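Local structure of phenylacetate-coenzyme A ligase (Bacteroides vulgatus, 3LAX) at residues V12-I17 and D76-T81; L24-L29 and R68-Q73. The protein is a coenzyme A ligase of the AMP-binding enzyme family, captured here as its small C-terminal domain of helices packed on a mixed beta-sheet. All coordinates share one frame; numbering follows the deposited sequence.

Interaction 1. Residues V12-I17 and D76-T81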
ATOM      1  N   VAL A  12      15.878   3.932   2.661  1.00 25.13           N
ATOM      2  CA  VAL A  12      15.642   2.545   2.271  1.00 21.87           C
ATOM      3  C   VAL A  12      15.101   2.446   0.846  1.00 19.84           C
ATOM      4  O   VAL A  12      14.049   3.011   0.530  1.00 20.84           O
ATOM      5  CB  VAL A  12      14.652   1.843   3.242  1.00 20.47           C
ATOM      6  CG1 VAL A  12      14.421   0.394   2.827  1.00 21.19           C
ATOM      7  CG2 VAL A  12      15.153   1.930   4.688  1.00 23.44           C
ATOM      8  N   ASN A  13      15.818   1.731  -0.016  1.00 20.53           N
ATOM      9  CA  ASN A  13      15.358   1.513  -1.379  1.00 23.05           C
ATOM     10  C   ASN A  13      14.265   0.462  -1.379  1.00 22.22           C
ATOM     11  O   ASN A  13      14.432  -0.615  -0.810  1.00 22.69           O
ATOM     12  CB  ASN A  13      16.503   1.045  -2.285  1.00 26.16           C
ATOM     13  CG  ASN A  13      17.515   2.129  -2.554  1.00 30.74           C
ATOM     14  OD1 ASN A  13      18.021   2.253  -3.669  1.00 38.95           O
ATOM     15  ND2 ASN A  13      17.817   2.924  -1.538  1.00 34.34           N
ATOM     16  N   ILE A  14      13.155   0.773  -2.032  1.00 20.01           N
ATOM     17  CA  ILE A  14      12.001  -0.117  -2.081  0.50 18.41           C
ATOM     18  C   ILE A  14      11.478  -0.242  -3.505  1.00 20.77           C
ATOM     19  O   ILE A  14      11.303   0.764  -4.190  1.00 23.16           O
ATOM     20  CB  ILE A  14      10.868   0.431  -1.191  0.50 14.62           C
ATOM     21  CG1 ILE A  14      11.307   0.450   0.273  0.50 12.56           C
ATOM     22  CG2 ILE A  14       9.589  -0.389  -1.354  0.50 15.40           C
ATOM     23  CD1 ILE A  14      10.360   1.206   1.168  0.50 12.36           C
ATOM     24  N   PHE A  15      11.223  -1.467  -3.944  1.00 20.96           N
ATOM     25  CA  PHE A  15      10.619  -1.695  -5.243  1.00 21.22           C
ATOM     26  C   PHE A  15       9.131  -1.932  -5.051  1.00 20.78           C
ATOM     27  O   PHE A  15       8.735  -2.923  -4.452  1.00 21.76           O
ATOM     28  CB  PHE A  15      11.267  -2.890  -5.940  1.00 25.81           C
ATOM     29  CG  PHE A  15      12.676  -2.646  -6.345  1.00 27.28           C
ATOM     30  CD1 PHE A  15      12.964  -2.082  -7.579  1.00 27.85           C
ATOM     31  CD2 PHE A  15      13.715  -2.955  -5.488  1.00 27.82           C
ATOM     32  CE1 PHE A  15      14.270  -1.846  -7.959  1.00 26.96           C
ATOM     33  CE2 PHE A  15      15.025  -2.721  -5.858  1.00 27.33           C
ATOM     34  CZ  PHE A  15      15.301  -2.163  -7.095  1.00 28.61           C
ATOM     35  N   PRO A  16       8.305  -1.009  -5.553  1.00 22.20           N
ATOM     36  CA  PRO A  16       6.857  -1.126  -5.361  1.00 23.52           C
ATOM     37  C   PRO A  16       6.286  -2.444  -5.878  1.00 20.70           C
ATOM     38  O   PRO A  16       5.254  -2.890  -5.369  1.00 18.90           O
ATOM     39  CB  PRO A  16       6.297   0.065  -6.147  1.00 26.99           C
ATOM     40  CG  PRO A  16       7.423   1.066  -6.172  1.00 28.80           C
ATOM     41  CD  PRO A  16       8.680   0.236  -6.253  1.00 26.01           C
ATOM     42  N   ILE A  17       6.937  -3.085  -6.843  1.00 19.49           N
ATOM     43  CA  ILE A  17       6.417  -4.361  -7.313  1.00 19.17           C
ATOM     44  C   ILE A  17       6.365  -5.400  -6.168  1.00 17.83           C
ATOM     45  O   ILE A  17       5.512  -6.290  -6.175  1.00 20.06           O
ATOM     46  CB  ILE A  17       7.204  -4.896  -8.546  1.00 22.88           C
ATOM     47  CG1 ILE A  17       6.373  -5.921  -9.311  1.00 29.84           C
ATOM     48  CG2 ILE A  17       8.569  -5.456  -8.143  1.00 22.14           C
ATOM     49  CD1 ILE A  17       6.322  -7.278  -8.672  1.00 34.39           C
ATOM     50  N   ASP A  76       7.956  -7.174   6.480  1.00 16.31           N
ATOM     51  CA  ASP A  76       8.946  -8.243   6.294  1.00 16.68           C
ATOM     52  C   ASP A  76       9.661  -8.133   4.959  1.00 16.06           C
ATOM     53  O   ASP A  76      10.825  -8.512   4.838  1.00 18.06           O
ATOM     54  CB  ASP A  76       8.284  -9.614   6.360  1.00 17.08           C
ATOM     55  CG  ASP A  76       7.988 -10.045   7.763  1.00 18.22           C
ATOM     56  OD1 ASP A  76       8.332  -9.286   8.686  1.00 20.04           O
ATOM     57  OD2 ASP A  76       7.406 -11.142   7.934  1.00 20.25           O
ATOM     58  N   GLU A  77       8.965  -7.634   3.948  1.00 15.73           N
ATOM     59  CA  GLU A  77       9.522  -7.593   2.598  1.00 16.74           C
ATOM     60  C   GLU A  77      10.290  -6.315   2.322  1.00 16.83           C
ATOM     61  O   GLU A  77      11.421  -6.366   1.829  1.00 18.66           O
ATOM     62  CB  GLU A  77       8.421  -7.759   1.552  1.00 20.31           C
ATOM     63  CG  GLU A  77       8.914  -7.586   0.108  1.00 20.99           C
ATOM     64  CD  GLU A  77       9.969  -8.608  -0.296  1.00 23.78           C
ATOM     65  OE1 GLU A  77       9.947  -9.744   0.238  1.00 24.64           O
ATOM     66  OE2 GLU A  77      10.814  -8.272  -1.161  1.00 25.79           O
ATOM     67  N   ILE A  78       9.679  -5.171   2.623  1.00 15.51           N
ATOM     68  CA  ILE A  78      10.266  -3.879   2.239  1.00 15.29           C
ATOM     69  C   ILE A  78      11.114  -3.225   3.327  1.00 15.73           C
ATOM     70  O   ILE A  78      11.874  -2.299   3.041  1.00 17.56           O
ATOM     71  CB  ILE A  78       9.198  -2.901   1.697  1.00 16.62           C
ATOM     72  CG1 ILE A  78       8.269  -2.438   2.824  1.00 16.88           C
ATOM     73  CG2 ILE A  78       8.431  -3.558   0.548  1.00 18.79           C
ATOM     74  CD1 ILE A  78       7.178  -1.481   2.364  1.00 17.69           C
ATOM     75  N   LEU A  79      10.990  -3.712   4.563  1.00 15.43           N
ATOM     76  CA  LEU A  79      11.878  -3.321   5.667  1.00 16.46           C
ATOM     77  C   LEU A  79      11.571  -1.948   6.259  1.00 20.78           C
ATOM     78  O   LEU A  79      12.403  -1.343   6.943  1.00 23.56           O
ATOM     79  CB  LEU A  79      13.355  -3.417   5.254  1.00 16.62           C
ATOM     80  CG  LEU A  79      13.796  -4.750   4.655  1.00 16.10           C
ATOM     81  CD1 LEU A  79      15.306  -4.727   4.323  1.00 16.93           C
ATOM     82  CD2 LEU A  79      13.501  -5.889   5.591  1.00 18.10           C
ATOM     83  N   VAL A  80      10.383  -1.446   5.957  1.00 19.18           N
ATOM     84  CA  VAL A  80       9.848  -0.296   6.666  0.50 19.78           C
ATOM     85  C   VAL A  80       8.376  -0.581   6.855  1.00 19.12           C
ATOM     86  O   VAL A  80       7.792  -1.371   6.120  1.00 20.41           O
ATOM     87  CB  VAL A  80      10.040   1.027   5.906  0.50 18.83           C
ATOM     88  CG1 VAL A  80      11.536   1.367   5.780  0.50 19.26           C
ATOM     89  CG2 VAL A  80       9.372   0.961   4.552  0.50 18.84           C
ATOM     90  N   THR A  81       7.789   0.016   7.885  1.00 18.28           N
ATOM     91  CA  THR A  81       6.386  -0.247   8.181  1.00 18.26           C
ATOM     92  C   THR A  81       5.492   0.755   7.466  1.00 17.72           C
ATOM     93  O   THR A  81       5.549   1.950   7.749  1.00 20.34           O
ATOM     94  CB  THR A  81       6.126  -0.165   9.688  1.00 22.21           C
ATOM     95  OG1 THR A  81       6.960  -1.115  10.359  1.00 26.44           O
ATOM     96  CG2 THR A  81       4.669  -0.472  10.000  1.00 24.09           C
TER
HETATM   97  O   HOH W   1      13.450  -2.737   0.686  1.00 18.33           O
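V12 and I14, two residues apart on one short strand, meet I78 and V80 where helix 60-78 ends. The closely packed part is the inner one, where I14 and I78 are both buried and I14 is covered more than any other residue of the contact. I14 CG2, anti to its backbone N, meets I78 CG2 at 3.9 Å, the two side chains crossing obliquely. I78 keeps its CG1 branch between the backbone N and the carbonyl carbon (chi1 70°), leaving CG2 to face the strand; beyond I14, its side chain also rests on Q18 and I19 of helix 16-24. The methyl at the end of I14, CD1, comes to 3.5 Å from V80 CG2, but each of these residues is modelled in two conformers, so the closeness of this approach is doubtful.

Strand 12-14 is the second arm of a small antiparallel hairpin, with I14 joined to I7 by backbone hydrogen bonds, so the contact sets this hairpin against the C-terminal end of the long helix. L79 leaves the helix with a positive phi of 77°, and the chain turns there to present V80 to the strand.

Toward solvent the packing is sparser. V12 and V80, both partly exposed, reach for each other tip to tip, with V12 CG2 3.8 Å from V80 CG1. The other V12 methyl, CG1, sits 3.7 Å from I78 O. A water donates to I78 O at 2.9 Å and to N13 O at 2.8 Å, so both of its hydrogens are spent bridging the two backbones at a place where the segments make no direct hydrogen bond.

Interaction 2. Residues L24-L29 and R68-Q73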
ATOM      1  N   LEU A  24      -1.409  -9.097  -4.000  1.00 19.98           N
ATOM      2  CA  LEU A  24      -2.148  -9.928  -4.950  1.00 22.44           C
ATOM      3  C   LEU A  24      -2.555 -11.285  -4.401  1.00 24.37           C
ATOM      4  O   LEU A  24      -3.509 -11.891  -4.888  1.00 27.28           O
ATOM      5  CB  LEU A  24      -1.335 -10.151  -6.215  1.00 24.40           C
ATOM      6  CG  LEU A  24      -1.503  -9.145  -7.337  1.00 27.92           C
ATOM      7  CD1 LEU A  24      -0.449  -9.427  -8.396  1.00 27.82           C
ATOM      8  CD2 LEU A  24      -2.921  -9.197  -7.924  1.00 28.15           C
ATOM      9  N   GLN A  25      -1.838 -11.777  -3.402  1.00 24.47           N
ATOM     10  CA  GLN A  25      -2.105 -13.111  -2.866  0.50 26.25           C
ATOM     11  C   GLN A  25      -3.343 -13.171  -1.976  1.00 25.41           C
ATOM     12  O   GLN A  25      -3.853 -14.260  -1.696  1.00 28.83           O
ATOM     13  CB  GLN A  25      -0.893 -13.658  -2.102  0.50 28.80           C
ATOM     14  CG  GLN A  25       0.121 -14.394  -2.974  0.50 30.69           C
ATOM     15  CD  GLN A  25      -0.491 -15.550  -3.755  0.50 32.82           C
ATOM     16  OE1 GLN A  25      -0.870 -16.577  -3.185  0.50 34.05           O
ATOM     17  NE2 GLN A  25      -0.580 -15.388  -5.071  0.50 31.70           N
ATOM     18  N   PHE A  26      -3.833 -12.010  -1.534  1.00 21.92           N
ATOM     19  CA  PHE A  26      -5.007 -11.965  -0.645  1.00 20.70           C
ATOM     20  C   PHE A  26      -6.330 -12.014  -1.398  1.00 20.24           C
ATOM     21  O   PHE A  26      -6.646 -11.105  -2.176  1.00 20.00           O
ATOM     22  CB  PHE A  26      -4.997 -10.710   0.233  1.00 20.01           C
ATOM     23  CG  PHE A  26      -3.919 -10.701   1.283  1.00 18.31           C
ATOM     24  CD1 PHE A  26      -4.187 -11.133   2.572  1.00 20.65           C
ATOM     25  CD2 PHE A  26      -2.631 -10.278   0.974  1.00 19.37           C
ATOM     26  CE1 PHE A  26      -3.208 -11.115   3.543  1.00 20.00           C
ATOM     27  CE2 PHE A  26      -1.642 -10.261   1.939  1.00 18.39           C
ATOM     28  CZ  PHE A  26      -1.923 -10.686   3.228  1.00 20.27           C
ATOM     29  N   LYS A  27      -7.103 -13.074  -1.159  1.00 20.98           N
ATOM     30  CA  LYS A  27      -8.394 -13.217  -1.814  0.50 21.09           C
ATOM     31  C   LYS A  27      -9.326 -12.087  -1.401  1.00 21.03           C
ATOM     32  O   LYS A  27     -10.221 -11.718  -2.151  1.00 22.48           O
ATOM     33  CB  LYS A  27      -9.020 -14.578  -1.491  0.50 23.79           C
ATOM     34  CG  LYS A  27      -9.266 -14.822  -0.014  0.50 26.71           C
ATOM     35  CD  LYS A  27      -9.671 -16.269   0.243  0.50 29.26           C
ATOM     36  CE  LYS A  27     -10.984 -16.632  -0.456  0.50 31.58           C
ATOM     37  NZ  LYS A  27     -10.830 -16.926  -1.915  0.50 31.95           N
ATOM     38  N   GLU A  28      -9.085 -11.520  -0.223  1.00 18.47           N
ATOM     39  CA  GLU A  28      -9.938 -10.464   0.302  1.00 18.16           C
ATOM     40  C   GLU A  28      -9.727  -9.132  -0.398  1.00 16.13           C
ATOM     41  O   GLU A  28     -10.492  -8.203  -0.176  1.00 16.75           O
ATOM     42  CB  GLU A  28      -9.672 -10.257   1.795  1.00 20.17           C
ATOM     43  CG  GLU A  28      -9.912 -11.491   2.653  1.00 23.97           C
ATOM     44  CD  GLU A  28      -8.656 -12.340   2.887  1.00 27.77           C
ATOM     45  OE1 GLU A  28      -7.681 -12.276   2.087  1.00 25.32           O
ATOM     46  OE2 GLU A  28      -8.665 -13.083   3.893  1.00 30.64           O
ATOM     47  N   LEU A  29      -8.667  -9.023  -1.198  1.00 15.31           N
ATOM     48  CA  LEU A  29      -8.308  -7.748  -1.815  1.00 14.05           C
ATOM     49  C   LEU A  29      -8.538  -7.737  -3.321  1.00 14.59           C
ATOM     50  O   LEU A  29      -8.439  -8.769  -3.985  1.00 18.35           O
ATOM     51  CB  LEU A  29      -6.830  -7.419  -1.553  1.00 14.86           C
ATOM     52  CG  LEU A  29      -6.370  -7.348  -0.100  1.00 15.78           C
ATOM     53  CD1 LEU A  29      -4.853  -7.050  -0.048  1.00 16.87           C
ATOM     54  CD2 LEU A  29      -7.153  -6.299   0.684  1.00 16.65           C
ATOM     55  N   ARG A  68      -3.709  -5.990   9.743  1.00 16.12           N
ATOM     56  CA  ARG A  68      -2.524  -6.368  10.519  1.00 17.02           C
ATOM     57  C   ARG A  68      -1.641  -7.336   9.737  1.00 16.05           C
ATOM     58  O   ARG A  68      -0.416  -7.166   9.673  1.00 17.22           O
ATOM     59  CB  ARG A  68      -2.971  -7.002  11.838  1.00 19.77           C
ATOM     60  CG  ARG A  68      -1.884  -7.629  12.706  1.00 23.05           C
ATOM     61  CD  ARG A  68      -2.566  -8.574  13.727  1.00 27.05           C
ATOM     62  NE  ARG A  68      -1.690  -8.996  14.820  1.00 32.62           N
ATOM     63  CZ  ARG A  68      -2.001  -9.922  15.725  1.00 37.89           C
ATOM     64  NH1 ARG A  68      -3.168 -10.553  15.672  1.00 42.80           N
ATOM     65  NH2 ARG A  68      -1.138 -10.224  16.686  1.00 40.35           N
ATOM     66  N   GLU A  69      -2.245  -8.348   9.130  1.00 15.73           N
ATOM     67  CA  GLU A  69      -1.470  -9.345   8.396  1.00 16.92           C
ATOM     68  C   GLU A  69      -0.786  -8.738   7.172  1.00 15.07           C
ATOM     69  O   GLU A  69       0.378  -9.041   6.884  1.00 15.96           O
ATOM     70  CB  GLU A  69      -2.360 -10.523   7.990  1.00 17.22           C
ATOM     71  CG  GLU A  69      -1.642 -11.575   7.144  1.00 19.66           C
ATOM     72  CD  GLU A  69      -0.478 -12.266   7.858  1.00 21.98           C
ATOM     73  OE1 GLU A  69      -0.294 -12.111   9.088  1.00 23.39           O
ATOM     74  OE2 GLU A  69       0.255 -12.993   7.168  1.00 22.91           O
ATOM     75  N   ILE A  70      -1.483  -7.872   6.453  1.00 15.61           N
ATOM     76  CA  ILE A  70      -0.878  -7.191   5.303  1.00 15.08           C
ATOM     77  C   ILE A  70       0.305  -6.338   5.763  1.00 14.81           C
ATOM     78  O   ILE A  70       1.384  -6.346   5.148  1.00 14.63           O
ATOM     79  CB  ILE A  70      -1.913  -6.309   4.554  1.00 14.70           C
ATOM     80  CG1 ILE A  70      -3.010  -7.184   3.933  1.00 15.36           C
ATOM     81  CG2 ILE A  70      -1.222  -5.463   3.479  1.00 16.90           C
ATOM     82  CD1 ILE A  70      -4.318  -6.446   3.623  1.00 17.11           C
ATOM     83  N   THR A  71       0.108  -5.595   6.848  1.00 15.23           N
ATOM     84  CA  THR A  71       1.160  -4.728   7.377  1.00 14.83           C
ATOM     85  C   THR A  71       2.409  -5.541   7.733  1.00 15.20           C
ATOM     86  O   THR A  71       3.536  -5.166   7.387  1.00 16.23           O
ATOM     87  CB  THR A  71       0.669  -3.941   8.603  1.00 15.28           C
ATOM     88  OG1 THR A  71      -0.496  -3.190   8.237  1.00 15.72           O
ATOM     89  CG2 THR A  71       1.737  -2.968   9.098  1.00 17.40           C
ATOM     90  N   ARG A  72       2.200  -6.659   8.412  1.00 15.53           N
ATOM     91  CA  ARG A  72       3.276  -7.558   8.821  0.50 17.07           C
ATOM     92  C   ARG A  72       4.052  -8.068   7.607  1.00 15.01           C
ATOM     93  O   ARG A  72       5.282  -8.009   7.559  1.00 15.40           O
ATOM     94  CB  ARG A  72       2.642  -8.736   9.568  0.50 20.90           C
ATOM     95  CG  ARG A  72       3.564  -9.587  10.414  0.50 25.48           C
ATOM     96  CD  ARG A  72       2.744 -10.309  11.494  0.50 27.99           C
ATOM     97  NE  ARG A  72       1.347 -10.498  11.097  0.50 28.65           N
ATOM     98  CZ  ARG A  72       0.331 -10.598  11.950  0.50 27.78           C
ATOM     99  NH1 ARG A  72       0.558 -10.521  13.252  0.50 29.18           N
ATOM    100  NH2 ARG A  72      -0.917 -10.774  11.504  0.50 23.90           N
ATOM    101  N   GLN A  73       3.325  -8.579   6.618  1.00 14.59           N
ATOM    102  CA  GLN A  73       3.972  -9.125   5.426  1.00 15.72           C
ATOM    103  C   GLN A  73       4.727  -8.054   4.657  1.00 14.55           C
ATOM    104  O   GLN A  73       5.838  -8.305   4.162  1.00 15.11           O
ATOM    105  CB  GLN A  73       2.968  -9.815   4.508  1.00 15.75           C
ATOM    106  CG  GLN A  73       2.481 -11.157   5.049  1.00 18.19           C
ATOM    107  CD  GLN A  73       1.729 -11.939   4.002  1.00 20.97           C
ATOM    108  OE1 GLN A  73       1.979 -11.793   2.805  1.00 23.29           O
ATOM    109  NE2 GLN A  73       0.784 -12.762   4.439  1.00 22.52           N
TER
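A type I beta turn from F26 to L29, just after helix 16-24, brings F26 and L29 against I70, E69 and Q73 on one side of helix 60-78. The turn is closed by L29 N bonding to F26 O at 3.1 Å. I70 covers one face of the F26 ring in a CH-pi contact: its CG1 stands 3.9 Å from the ring centroid, 17° off the normal and displaced toward the rim. At the edge, near the ring plane, lies E69 CG, 4.0 Å from F26 CE1. Q73 approaches tip to tip, its amide plane tilted 32° from the ring and NE2 3.6 Å from F26 CZ.

In this domain the long helix packs on the mixed beta-sheet: I70 touches L86 and V84 of strand 83-87 as well as L23 of helix 16-24. L29, at the end of the turn, joins I70 in that buried layer, its CD1 meeting I70 CD1 tip to tip at 3.8 Å, and rests on L23 and L86 too, while the partly exposed F26 covers the outer border.

Outward from the ring, a polar network ties neighbouring turns of the helix. E69 starts anti to its backbone N, then bends at chi2, which turns the carboxylate toward Q73. Q73 NE2 donates almost straight to E69 OE2 at 2.8 Å, reaching the anti side of that oxygen, somewhat out of the carboxylate plane. This bond probably fixes the rotation of the amide that abuts F26. E69 OE1 is met by R72 NH2 at 2.8 Å in a salt bridge, with weak hydrogen bonds from both NE and NH2; R72 has a second conformer, so this arm is less certain.

How the interactions relate
Both interactions draw on helix 60-78: interaction 2 takes its middle, one flank of which receives the turn after helix 16-24, and interaction 1 its C-terminal end, where the hairpin strand 12-14 comes in. Their centres lie about 15 Å apart, and they touch through T81 CG2 and T71 CG2, 4.0 Å apart. Along the chain the order is 12-17, 24-29, 68-73, 76-81, so interaction 2 is nested inside the loop that interaction 1 closes. The two contacts lie near the two ends of helix 16-24, which itself packs on the long helix between them, all within a single C-terminal domain.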